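Long-range contact in glycerol dehydrogenase (Schizosaccharomyces pombe, PDB 1TA9), which catalyses the NAD-dependent oxidation of glycerol to dihydroxyacetone with a zinc ion as cofactor, serving glycerol assimilation in fission yeast: residues 311-323 with 333-347. Residues are numbered along the deposited sequence; the frame is centred on the assembly and turned at random.
Sequences LAAAHAIHNGMTA and HGEKVAYGTLVQVVL. With ZN (zinc ion), chain I.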
# COMPACT_ATOMS: atom_id res chain seq x y z
N LEU B 311 19.98 -28.31 -8.03
CA LEU B 311 18.77 -29.07 -8.32
C LEU B 311 18.26 -29.59 -6.99
O LEU B 311 19.03 -29.74 -6.03
CB LEU B 311 19.07 -30.24 -9.26
CG LEU B 311 19.62 -29.90 -10.65
CD1 LEU B 311 19.80 -31.18 -11.47
CD2 LEU B 311 18.65 -28.94 -11.36
N ALA B 312 16.97 -29.87 -6.91
CA ALA B 312 16.39 -30.38 -5.68
C ALA B 312 15.41 -31.52 -5.95
O ALA B 312 15.75 -32.49 -6.63
CB ALA B 312 15.69 -29.24 -4.92
N ALA B 313 14.20 -31.41 -5.42
CA ALA B 313 13.21 -32.47 -5.60
C ALA B 313 12.65 -32.58 -7.02
O ALA B 313 12.50 -33.68 -7.54
CB ALA B 313 12.06 -32.28 -4.62
N ALA B 314 12.35 -31.44 -7.64
CA ALA B 314 11.78 -31.44 -8.99
C ALA B 314 12.48 -32.38 -9.96
O ALA B 314 11.85 -33.27 -10.54
CB ALA B 314 11.77 -30.02 -9.55
N HIS B 315 13.78 -32.20 -10.15
CA HIS B 315 14.51 -33.06 -11.08
C HIS B 315 14.66 -34.49 -10.59
O HIS B 315 14.67 -35.43 -11.39
CB HIS B 315 15.86 -32.45 -11.42
CG HIS B 315 15.79 -31.45 -12.53
ND1 HIS B 315 15.14 -30.25 -12.40
CD2 HIS B 315 16.20 -31.53 -13.82
CE1 HIS B 315 15.15 -29.62 -13.57
NE2 HIS B 315 15.78 -30.38 -14.44
N ALA B 316 14.76 -34.68 -9.28
CA ALA B 316 14.87 -36.02 -8.73
C ALA B 316 13.57 -36.76 -9.06
O ALA B 316 13.58 -37.95 -9.40
CB ALA B 316 15.08 -35.95 -7.23
N ILE B 317 12.46 -36.05 -8.96
CA ILE B 317 11.15 -36.62 -9.26
C ILE B 317 11.06 -36.93 -10.75
O ILE B 317 10.48 -37.95 -11.15
CB ILE B 317 10.02 -35.67 -8.84
CG1 ILE B 317 10.06 -35.50 -7.31
CG2 ILE B 317 8.67 -36.21 -9.28
CD1 ILE B 317 9.20 -34.39 -6.79
N HIS B 318 11.62 -36.05 -11.58
CA HIS B 318 11.63 -36.27 -13.02
C HIS B 318 12.35 -37.58 -13.32
O HIS B 318 11.89 -38.38 -14.14
CB HIS B 318 12.33 -35.10 -13.73
CG HIS B 318 12.91 -35.47 -15.06
ND1 HIS B 318 14.09 -36.18 -15.19
CD2 HIS B 318 12.48 -35.23 -16.33
CE1 HIS B 318 14.36 -36.36 -16.47
NE2 HIS B 318 13.40 -35.80 -17.18
N ASN B 319 13.48 -37.80 -12.65
CA ASN B 319 14.25 -39.02 -12.85
C ASN B 319 13.49 -40.25 -12.36
O ASN B 319 13.57 -41.32 -12.97
CB ASN B 319 15.60 -38.93 -12.14
CG ASN B 319 16.48 -37.83 -12.71
OD1 ASN B 319 16.35 -37.47 -13.88
ND2 ASN B 319 17.39 -37.31 -11.90
N GLY B 320 12.76 -40.10 -11.26
CA GLY B 320 11.99 -41.22 -10.74
C GLY B 320 10.86 -41.60 -11.68
O GLY B 320 10.58 -42.79 -11.88
N MET B 321 10.22 -40.59 -12.27
CA MET B 321 9.11 -40.80 -13.20
C MET B 321 9.50 -41.64 -14.41
O MET B 321 8.71 -42.45 -14.89
CB MET B 321 8.58 -39.46 -13.71
CG MET B 321 7.82 -38.62 -12.70
SD MET B 321 7.33 -37.04 -13.44
CE MET B 321 8.44 -35.91 -12.64
N THR B 322 10.70 -41.42 -14.91
CA THR B 322 11.17 -42.15 -16.08
C THR B 322 11.11 -43.65 -15.82
O THR B 322 11.00 -44.45 -16.75
CB THR B 322 12.61 -41.76 -16.44
OG1 THR B 322 13.51 -42.27 -15.46
CG2 THR B 322 12.74 -40.24 -16.51
N ALA B 323 11.19 -44.03 -14.54
CA ALA B 323 11.15 -45.44 -14.16
C ALA B 323 9.77 -46.05 -14.39
O ALA B 323 9.61 -47.26 -14.33
CB ALA B 323 11.56 -45.59 -12.70
N HIS B 333 11.61 -33.68 -21.64
CA HIS B 333 12.21 -33.37 -20.35
C HIS B 333 11.45 -32.32 -19.54
O HIS B 333 11.11 -32.55 -18.38
CB HIS B 333 13.64 -32.91 -20.54
CG HIS B 333 14.34 -32.59 -19.26
ND1 HIS B 333 14.64 -33.56 -18.32
CD2 HIS B 333 14.77 -31.42 -18.74
CE1 HIS B 333 15.22 -32.99 -17.28
NE2 HIS B 333 15.31 -31.69 -17.51
N GLY B 334 11.21 -31.17 -20.16
CA GLY B 334 10.51 -30.09 -19.48
C GLY B 334 9.08 -30.40 -19.07
O GLY B 334 8.57 -29.86 -18.09
N GLU B 335 8.41 -31.26 -19.83
CA GLU B 335 7.03 -31.62 -19.52
C GLU B 335 7.02 -32.40 -18.21
O GLU B 335 6.13 -32.23 -17.38
CB GLU B 335 6.44 -32.44 -20.68
CG GLU B 335 6.61 -31.70 -22.01
CD GLU B 335 6.11 -32.47 -23.22
OE1 GLU B 335 6.18 -33.72 -23.21
OE2 GLU B 335 5.68 -31.82 -24.20
N LYS B 336 8.03 -33.24 -18.02
CA LYS B 336 8.13 -34.02 -16.80
C LYS B 336 8.60 -33.13 -15.64
O LYS B 336 8.09 -33.22 -14.53
CB LYS B 336 9.10 -35.19 -16.99
CG LYS B 336 8.54 -36.30 -17.90
CD LYS B 336 9.55 -37.42 -18.13
CE LYS B 336 10.74 -36.95 -18.96
NZ LYS B 336 11.69 -38.06 -19.28
N VAL B 337 9.57 -32.26 -15.92
CA VAL B 337 10.10 -31.37 -14.89
C VAL B 337 9.04 -30.44 -14.32
O VAL B 337 9.02 -30.15 -13.12
CB VAL B 337 11.28 -30.52 -15.42
CG1 VAL B 337 11.62 -29.41 -14.43
CG2 VAL B 337 12.50 -31.40 -15.63
N ALA B 338 8.16 -29.95 -15.19
CA ALA B 338 7.09 -29.05 -14.75
C ALA B 338 6.22 -29.78 -13.72
O ALA B 338 5.92 -29.23 -12.66
CB ALA B 338 6.26 -28.61 -15.94
N TYR B 339 5.81 -31.00 -14.03
CA TYR B 339 4.99 -31.76 -13.09
C TYR B 339 5.79 -31.97 -11.81
O TYR B 339 5.27 -31.83 -10.71
CB TYR B 339 4.58 -33.12 -13.67
CG TYR B 339 3.47 -33.79 -12.89
CD1 TYR B 339 2.13 -33.56 -13.19
CD2 TYR B 339 3.77 -34.61 -11.80
CE1 TYR B 339 1.11 -34.14 -12.44
CE2 TYR B 339 2.75 -35.19 -11.03
CZ TYR B 339 1.42 -34.95 -11.36
OH TYR B 339 0.42 -35.51 -10.59
N GLY B 340 7.07 -32.31 -11.97
CA GLY B 340 7.93 -32.53 -10.82
C GLY B 340 8.08 -31.30 -9.95
O GLY B 340 8.26 -31.41 -8.73
N THR B 341 8.00 -30.12 -10.56
CA THR B 341 8.11 -28.87 -9.82
C THR B 341 6.86 -28.70 -8.96
O THR B 341 6.95 -28.24 -7.82
CB THR B 341 8.27 -27.67 -10.79
OG1 THR B 341 9.47 -27.85 -11.56
CG2 THR B 341 8.37 -26.36 -10.01
N LEU B 342 5.70 -29.08 -9.48
CA LEU B 342 4.47 -28.98 -8.71
C LEU B 342 4.55 -29.96 -7.54
O LEU B 342 4.06 -29.68 -6.45
CB LEU B 342 3.24 -29.30 -9.57
CG LEU B 342 2.86 -28.27 -10.63
CD1 LEU B 342 1.57 -28.71 -11.32
CD2 LEU B 342 2.67 -26.90 -9.99
N VAL B 343 5.18 -31.10 -7.77
CA VAL B 343 5.32 -32.08 -6.70
C VAL B 343 6.22 -31.48 -5.62
O VAL B 343 5.95 -31.65 -4.42
CB VAL B 343 5.95 -33.41 -7.21
CG1 VAL B 343 6.11 -34.39 -6.05
CG2 VAL B 343 5.06 -34.03 -8.30
N GLN B 344 7.28 -30.78 -6.02
CA GLN B 344 8.16 -30.17 -5.02
C GLN B 344 7.37 -29.13 -4.22
O GLN B 344 7.61 -28.95 -3.03
CB GLN B 344 9.39 -29.50 -5.65
CG GLN B 344 10.28 -28.85 -4.57
CD GLN B 344 11.67 -28.48 -5.04
OE1 GLN B 344 12.24 -29.15 -5.90
NE2 GLN B 344 12.24 -27.43 -4.45
N VAL B 345 6.44 -28.46 -4.88
CA VAL B 345 5.61 -27.45 -4.22
C VAL B 345 4.77 -28.10 -3.13
O VAL B 345 4.52 -27.50 -2.08
CB VAL B 345 4.70 -26.73 -5.24
CG1 VAL B 345 3.60 -25.98 -4.54
CG2 VAL B 345 5.54 -25.76 -6.07
N VAL B 346 4.33 -29.33 -3.38
CA VAL B 346 3.54 -30.05 -2.40
C VAL B 346 4.46 -30.45 -1.24
O VAL B 346 4.09 -30.33 -0.07
CB VAL B 346 2.89 -31.31 -3.03
CG1 VAL B 346 2.18 -32.13 -1.96
CG2 VAL B 346 1.91 -30.89 -4.11
N LEU B 347 5.66 -30.92 -1.58
CA LEU B 347 6.63 -31.32 -0.55
C LEU B 347 7.09 -30.12 0.27
O LEU B 347 7.41 -30.26 1.46
CB LEU B 347 7.83 -32.02 -1.20
CG LEU B 347 7.53 -33.36 -1.89
CD1 LEU B 347 8.80 -33.90 -2.54
CD2 LEU B 347 7.00 -34.35 -0.86
ZN ZN I . 16.23 -29.88 -16.53
O HOH W 1 13.65 -36.63 -20.10
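A314 and G340 meet where helices 313-322 and 333-347 come closest, their segment axes 7.5 Å apart. With no side chain on G340, A314 CA settles against G340 O at 3.5 Å, a CA-H...O contact. A CB there would point at A314 O and clash with it, consistent with the close approach at this glycine. M321, its chain bent at chi3, turns CE onto the helix 333-347 backbone, near K336 O (3.3 Å) and G340 CA; further along, A313 CB lies against L347 CD1. V337 CG2 sits over one face of the H315 imidazole, 3.9 Å from its centroid (CH-pi), while L311 CD2 lies over the opposite face. This helix pair belongs to the helical part of the iron-containing alcohol dehydrogenase fold and supplies two of the three protein ligands of the zinc: H315 NE2 and H333 NE2 each bind the ion at 2.2 Å, and D232 of helix 223-245 completes the set. E239 takes a hydrogen bond from H315 ND1, a second-shell hold on that ring. H318, with CG anti to the backbone N (chi1 155°), presents its face to the edge of H333 in an offset edge-to-face pair, planes at 69°. H318 ND1 donates to N319 OD1, and a water joins H318 NE2 to K336 NZ. Were H318 an alanine, the edge of H333 would probably lose its flanking ring and the water at K336 NZ its imidazole partner. At the other end, Q344 OE1 accepts from A314 N at 2.9 Å (N-H...O 157°), in the carbonyl plane, while Q344 NE2 is hydrogen-bonded to E348 OE2.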